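Local structure of ribonuclease H (Uncultured organism, 4IBN) at residues 37-43 and 54-60; 156-160 and 178-183. The protein probably catalyses the endonucleolytic cleavage of RNA in RNA-DNA hybrids, leaving 5'-phosphomonoester ends, with Mg(2+) as cofactor. Residues are numbered along the deposited sequence.

Interaction 1 (37-43 and 54-60); sequences GAGVLVE and VRRDVWV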
loop_
_atom_site.group_PDB
_atom_site.type_symbol
_atom_site.label_atom_id
_atom_site.label_comp_id
_atom_site.label_asym_id
_atom_site.label_seq_id
_atom_site.Cartn_x
_atom_site.Cartn_y
_atom_site.Cartn_z
ATOM N N GLY A 37 -6.891 -9.751 3.840
ATOM C CA GLY A 37 -6.587 -8.521 4.519
ATOM C C GLY A 37 -5.547 -7.680 3.811
ATOM O O GLY A 37 -4.792 -8.176 3.081
ATOM N N ALA A 38 -5.581 -6.380 4.054
ATOM C CA ALA A 38 -4.560 -5.467 3.592
ATOM C C ALA A 38 -4.018 -4.715 4.803
ATOM O O ALA A 38 -4.769 -4.235 5.598
ATOM C CB ALA A 38 -5.122 -4.483 2.598
ATOM N N GLY A 39 -2.703 -4.672 4.920
ATOM C CA GLY A 39 -2.034 -4.004 6.003
ATOM C C GLY A 39 -1.054 -2.945 5.525
ATOM O O GLY A 39 -0.331 -3.180 4.623
ATOM N N VAL A 40 -1.107 -1.776 6.158
ATOM C CA VAL A 40 -0.234 -0.678 5.817
ATOM C C VAL A 40 0.410 -0.031 7.047
ATOM O O VAL A 40 -0.266 0.318 7.946
ATOM C CB VAL A 40 -1.015 0.401 5.122
ATOM C CG1 VAL A 40 -0.144 1.502 4.695
ATOM C CG2 VAL A 40 -1.744 -0.143 3.976
ATOM N N LEU A 41 1.725 0.126 7.029
ATOM C CA LEU A 41 2.436 0.909 8.017
ATOM C C LEU A 41 2.886 2.210 7.375
ATOM O O LEU A 41 3.467 2.185 6.352
ATOM C CB LEU A 41 3.665 0.145 8.473
ATOM C CG LEU A 41 4.671 0.865 9.349
ATOM C CD1 LEU A 41 4.097 1.241 10.668
ATOM C CD2 LEU A 41 5.929 0.089 9.524
ATOM N N VAL A 42 2.593 3.340 8.028
ATOM C CA VAL A 42 3.068 4.640 7.572
ATOM C C VAL A 42 4.109 5.172 8.547
ATOM O O VAL A 42 3.834 5.260 9.689
ATOM C CB VAL A 42 1.914 5.668 7.509
ATOM C CG1 VAL A 42 2.373 6.971 6.911
ATOM C CG2 VAL A 42 0.767 5.132 6.681
ATOM N N GLU A 43 5.277 5.505 8.056
ATOM C CA GLU A 43 6.321 6.090 8.841
ATOM C C GLU A 43 6.448 7.559 8.555
ATOM O O GLU A 43 6.378 7.932 7.444
ATOM C CB GLU A 43 7.673 5.434 8.558
ATOM C CG GLU A 43 7.710 3.990 8.962
ATOM C CD GLU A 43 9.107 3.425 9.111
ATOM O OE1 GLU A 43 10.037 4.058 8.633
ATOM O OE2 GLU A 43 9.238 2.363 9.694
ATOM N N VAL A 54 7.726 8.225 13.842
ATOM C CA VAL A 54 6.354 8.160 14.249
ATOM C C VAL A 54 5.634 7.232 13.254
ATOM O O VAL A 54 5.780 7.364 12.070
ATOM C CB VAL A 54 5.729 9.520 14.186
ATOM C CG1 VAL A 54 4.285 9.448 14.374
ATOM C CG2 VAL A 54 6.355 10.441 15.199
ATOM N N ARG A 55 4.922 6.254 13.800
ATOM C CA ARG A 55 4.324 5.226 13.021
ATOM C C ARG A 55 2.841 5.157 13.219
ATOM O O ARG A 55 2.367 5.274 14.290
ATOM C CB ARG A 55 4.994 3.890 13.319
ATOM C CG ARG A 55 6.447 3.815 12.861
ATOM C CD ARG A 55 7.105 2.528 13.107
ATOM N NE ARG A 55 8.406 2.425 12.481
ATOM C CZ ARG A 55 9.555 2.534 13.106
ATOM N NH1 ARG A 55 9.590 2.765 14.373
ATOM N NH2 ARG A 55 10.661 2.409 12.456
ATOM N N ARG A 56 2.139 4.969 12.121
ATOM C CA ARG A 56 0.717 4.717 12.125
ATOM C C ARG A 56 0.364 3.514 11.218
ATOM O O ARG A 56 1.023 3.256 10.274
ATOM C CB ARG A 56 -0.054 5.933 11.655
ATOM C CG ARG A 56 0.190 7.167 12.421
ATOM C CD ARG A 56 -0.568 7.176 13.659
ATOM N NE ARG A 56 -0.437 8.443 14.335
ATOM C CZ ARG A 56 0.477 8.685 15.246
ATOM N NH1 ARG A 56 1.291 7.734 15.639
ATOM N NH2 ARG A 56 0.535 9.861 15.812
ATOM N N ASP A 57 -0.720 2.824 11.564
ATOM C CA ASP A 57 -1.188 1.660 10.827
ATOM C C ASP A 57 -2.557 1.887 10.210
ATOM O O ASP A 57 -3.336 2.569 10.756
ATOM C CB ASP A 57 -1.383 0.483 11.774
ATOM C CG ASP A 57 -0.097 -0.002 12.453
ATOM O OD1 ASP A 57 0.952 0.353 12.037
ATOM O OD2 ASP A 57 -0.194 -0.783 13.405
ATOM N N VAL A 58 -2.841 1.215 9.098
ATOM C CA VAL A 58 -4.182 1.229 8.512
ATOM C C VAL A 58 -4.485 -0.116 7.850
ATOM O O VAL A 58 -3.691 -0.598 7.042
ATOM C CB VAL A 58 -4.335 2.352 7.473
ATOM C CG1 VAL A 58 -3.141 2.368 6.530
ATOM C CG2 VAL A 58 -5.633 2.186 6.698
ATOM N N TRP A 59 -5.621 -0.727 8.185
ATOM C CA TRP A 59 -5.927 -2.017 7.623
ATOM C C TRP A 59 -7.389 -2.157 7.244
ATOM O O TRP A 59 -8.226 -1.444 7.743
ATOM C CB TRP A 59 -5.480 -3.162 8.552
ATOM C CG TRP A 59 -6.222 -3.264 9.810
ATOM C CD1 TRP A 59 -7.343 -3.971 10.038
ATOM C CD2 TRP A 59 -5.900 -2.636 11.046
ATOM N NE1 TRP A 59 -7.741 -3.839 11.322
ATOM C CE2 TRP A 59 -6.868 -3.025 11.969
ATOM C CE3 TRP A 59 -4.869 -1.811 11.469
ATOM C CZ2 TRP A 59 -6.865 -2.578 13.253
ATOM C CZ3 TRP A 59 -4.865 -1.388 12.742
ATOM C CH2 TRP A 59 -5.849 -1.769 13.625
ATOM N N VAL A 60 -7.640 -3.099 6.354
ATOM C CA VAL A 60 -8.988 -3.461 5.984
ATOM C C VAL A 60 -9.067 -4.926 5.631
ATOM O O VAL A 60 -8.084 -5.530 5.423
ATOM C CB VAL A 60 -9.475 -2.683 4.810
ATOM C CG1 VAL A 60 -9.574 -1.234 5.171
ATOM C CG2 VAL A 60 -8.606 -2.883 3.647
#
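Val-40 overlaps Val-58 in the closest of the apolar side-chain contacts, its CB lying 3.2 Å from Val-58 CG1, and both valines point to the same face of the sheet. Their backbones form a hydrogen-bonded antiparallel pair: Val-40 N to Val-58 O and Val-58 N to Val-40 O are both 3.0 Å. The same reciprocal pair of N-H...O hydrogen bonds recurs two residues along in each direction. Ala-38 N reaches Val-60 O at 3.0 Å, while Val-42 N reaches Arg-56 O at 2.7 Å with an almost straight N-H...O angle of 178°. Between these pairs lie non-hydrogen-bonded ones, where CA-H...O contacts such as Asp-57 CA to Val-40 O (3.3 Å) fill the gaps. The segment axes run at 159° and approach to 4.7 Å, as expected for a twisted hairpin; in the RNase H fold, strands 34-45 and 53-62 extend the central sheet outward from strand 16-25. Helix 67-82 packs on the face bearing Ala-38 and Val-60, whereas helix 153-168 meets Leu-41, Asp-57 and Trp-59 on the other. On that latter face, Leu-41 CD1 packs 3.9 Å from Arg-55 CB and 3.5 Å from Asp-57 OD1, itself hydrogen-bonded to Ser-178 OG. Farther along, Glu-43 OE2 accepts from Arg-55 NE (2.9 Å) and Arg-55 NH2 (3.1 Å) in a salt bridge; Arg-55 NH1 has a second acidic partner in Glu-181.

Interaction 2 (156-160 and 178-183); sequences EYANH and SGYEEW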
loop_
_atom_site.group_PDB
_atom_site.type_symbol
_atom_site.label_atom_id
_atom_site.label_comp_id
_atom_site.label_asym_id
_atom_site.label_seq_id
_atom_site.Cartn_x
_atom_site.Cartn_y
_atom_site.Cartn_z
ATOM N N GLU A 156 7.406 -7.186 6.800
ATOM C CA GLU A 156 6.914 -8.274 7.600
ATOM C C GLU A 156 5.885 -7.833 8.601
ATOM O O GLU A 156 5.035 -8.583 8.905
ATOM C CB GLU A 156 8.019 -9.162 8.194
ATOM C CG GLU A 156 9.000 -9.688 7.171
ATOM C CD GLU A 156 9.409 -11.155 7.335
ATOM O OE1 GLU A 156 8.710 -11.882 8.014
ATOM O OE2 GLU A 156 10.459 -11.569 6.844
ATOM N N TYR A 157 6.025 -6.630 9.133
ATOM C CA TYR A 157 5.002 -6.111 10.020
ATOM C C TYR A 157 3.700 -5.915 9.262
ATOM O O TYR A 157 2.643 -6.230 9.711
ATOM C CB TYR A 157 5.424 -4.812 10.708
ATOM C CG TYR A 157 4.346 -4.264 11.597
ATOM C CD1 TYR A 157 3.667 -3.126 11.290
ATOM C CD2 TYR A 157 3.974 -4.931 12.719
ATOM C CE1 TYR A 157 2.660 -2.669 12.070
ATOM C CE2 TYR A 157 2.984 -4.488 13.501
ATOM C CZ TYR A 157 2.322 -3.350 13.192
ATOM O OH TYR A 157 1.334 -2.871 13.965
ATOM N N ALA A 158 3.833 -5.369 8.069
ATOM C CA ALA A 158 2.653 -5.086 7.283
ATOM C C ALA A 158 1.929 -6.366 6.972
ATOM O O ALA A 158 0.757 -6.387 6.942
ATOM C CB ALA A 158 2.997 -4.356 6.009
ATOM N N ASN A 159 2.679 -7.408 6.720
ATOM C CA ASN A 159 2.065 -8.704 6.494
ATOM C C ASN A 159 1.347 -9.189 7.729
ATOM O O ASN A 159 0.264 -9.723 7.675
ATOM C CB ASN A 159 3.094 -9.743 6.067
ATOM C CG ASN A 159 2.486 -11.085 5.774
ATOM O OD1 ASN A 159 1.879 -11.268 4.785
ATOM N ND2 ASN A 159 2.694 -11.995 6.625
ATOM N N HIS A 160 1.980 -8.950 8.859
ATOM C CA HIS A 160 1.364 -9.323 10.106
ATOM C C HIS A 160 0.040 -8.580 10.247
ATOM O O HIS A 160 -0.907 -9.112 10.725
ATOM C CB HIS A 160 2.266 -8.970 11.276
ATOM C CG HIS A 160 1.545 -8.703 12.544
ATOM N ND1 HIS A 160 1.178 -9.698 13.403
ATOM C CD2 HIS A 160 1.153 -7.556 13.116
ATOM C CE1 HIS A 160 0.555 -9.177 14.429
ATOM N NE2 HIS A 160 0.546 -7.875 14.290
ATOM N N SER A 178 0.389 2.967 15.839
ATOM C CA SER A 178 0.975 1.740 15.372
ATOM C C SER A 178 1.351 0.720 16.410
ATOM O O SER A 178 1.789 1.037 17.446
ATOM C CB SER A 178 2.183 1.999 14.488
ATOM O OG SER A 178 2.687 0.841 13.941
ATOM N N GLY A 179 1.256 -0.515 16.025
ATOM C CA GLY A 179 1.722 -1.598 16.848
ATOM C C GLY A 179 3.144 -2.032 16.540
ATOM O O GLY A 179 3.613 -2.976 17.068
ATOM N N TYR A 180 3.817 -1.305 15.676
ATOM C CA TYR A 180 5.081 -1.779 15.188
ATOM C C TYR A 180 6.084 -2.012 16.305
ATOM O O TYR A 180 6.747 -2.968 16.332
ATOM C CB TYR A 180 5.738 -0.799 14.182
ATOM C CG TYR A 180 7.116 -1.288 13.796
ATOM C CD1 TYR A 180 7.274 -2.229 12.826
ATOM C CD2 TYR A 180 8.231 -0.867 14.442
ATOM C CE1 TYR A 180 8.468 -2.731 12.516
ATOM C CE2 TYR A 180 9.435 -1.357 14.128
ATOM C CZ TYR A 180 9.551 -2.289 13.166
ATOM O OH TYR A 180 10.715 -2.821 12.862
ATOM N N GLU A 181 6.184 -1.088 17.222
ATOM C CA GLU A 181 7.215 -1.201 18.213
ATOM C C GLU A 181 7.030 -2.397 19.124
ATOM O O GLU A 181 7.950 -3.001 19.512
ATOM C CB GLU A 181 7.325 0.102 18.983
ATOM C CG GLU A 181 7.995 1.190 18.153
ATOM C CD GLU A 181 7.046 1.909 17.176
ATOM O OE1 GLU A 181 5.845 1.642 17.184
ATOM O OE2 GLU A 181 7.525 2.773 16.443
ATOM N N GLU A 182 5.812 -2.656 19.501
ATOM C CA GLU A 182 5.523 -3.808 20.315
ATOM C C GLU A 182 5.793 -5.103 19.536
ATOM O O GLU A 182 6.366 -6.004 20.032
ATOM C CB GLU A 182 4.107 -3.736 20.873
ATOM C CG GLU A 182 3.840 -2.561 21.820
ATOM C CD GLU A 182 4.452 -2.707 23.243
ATOM O OE1 GLU A 182 5.079 -3.718 23.600
ATOM O OE2 GLU A 182 4.294 -1.786 24.045
ATOM N N TRP A 183 5.408 -5.141 18.278
ATOM C CA TRP A 183 5.658 -6.304 17.452
ATOM C C TRP A 183 7.171 -6.571 17.322
ATOM O O TRP A 183 7.618 -7.658 17.315
ATOM C CB TRP A 183 5.042 -6.101 16.044
ATOM C CG TRP A 183 5.350 -7.151 15.019
ATOM C CD1 TRP A 183 4.673 -8.279 14.786
ATOM C CD2 TRP A 183 6.399 -7.121 14.066
ATOM N NE1 TRP A 183 5.234 -8.981 13.790
ATOM C CE2 TRP A 183 6.301 -8.274 13.314
ATOM C CE3 TRP A 183 7.400 -6.214 13.761
ATOM C CZ2 TRP A 183 7.170 -8.544 12.307
ATOM C CZ3 TRP A 183 8.250 -6.501 12.798
ATOM C CH2 TRP A 183 8.131 -7.637 12.052
#
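Glu-156 enters this contact through its aliphatic part, with CB 4.1 Å from Trp-183 CH2, while Glu-156 OE2 is hydrogen-bonded to Gly-151 N. Tyr-157, on the same turn of helix 153-168, is the centre of an aromatic cluster. Its CB sits over the six-membered ring of Trp-183, 3.9 Å from the centroid and 13° off the normal, a CH-pi contact. Its edge faces the indole's five-membered ring (centroids 5.1 Å apart, planes at 61°), CD2 being 3.5 Å from Trp-183 CG. Tyr-180 presents its edge to the Tyr-157 face in a T-shaped pair, centroids 5.5 Å apart and planes at 84°, and adds a CH-pi contact from its CA. Tyr-157 OH is hydrogen-bonded to Asp-57 OD2 and lies so close to Gly-179, the N-cap residue of helix 180-184, that an ideal CB there would clash at 2.8 Å. Just before it, Ser-178 OG, also hydrogen-bonded to Asp-57 OD1, accepts from Tyr-180 N at 3.0 Å, an ST turn leading into the helix. One turn after Tyr-157, His-160 CG approaches Trp-183 CD1 at 3.9 Å. Two edge-to-face pairs and two CH-pi contacts imply that the short helix 180-184 meets helix 153-168 chiefly through aromatic, apolar packing.

How the interactions relate
Interaction 1 closes before interaction 2 opens along the chain, yet their centres are only about 9 Å apart and they touch directly. Asp-57 makes the main connection: its OD1 lies 2.6 Å from Ser-178 OG and its OD2 2.6 Å from Tyr-157 OH, both probable hydrogen bonds, so one strand carboxylate reaches both segments of interaction 2. Packing reinforces this, with Arg-55 O 3.3 Å from Ser-178 CB and Leu-41 CD1 3.6 Å from Ser-178 OG. The hairpin, helix 153-168 and the start of helix 180-184 thus meet at one junction. Asn-159, in segment 156-160, is probably the Asn of the DEDN active-site motif, and Asp-22, backbone-paired with Gly-39 of interaction 1, probably its first Asp.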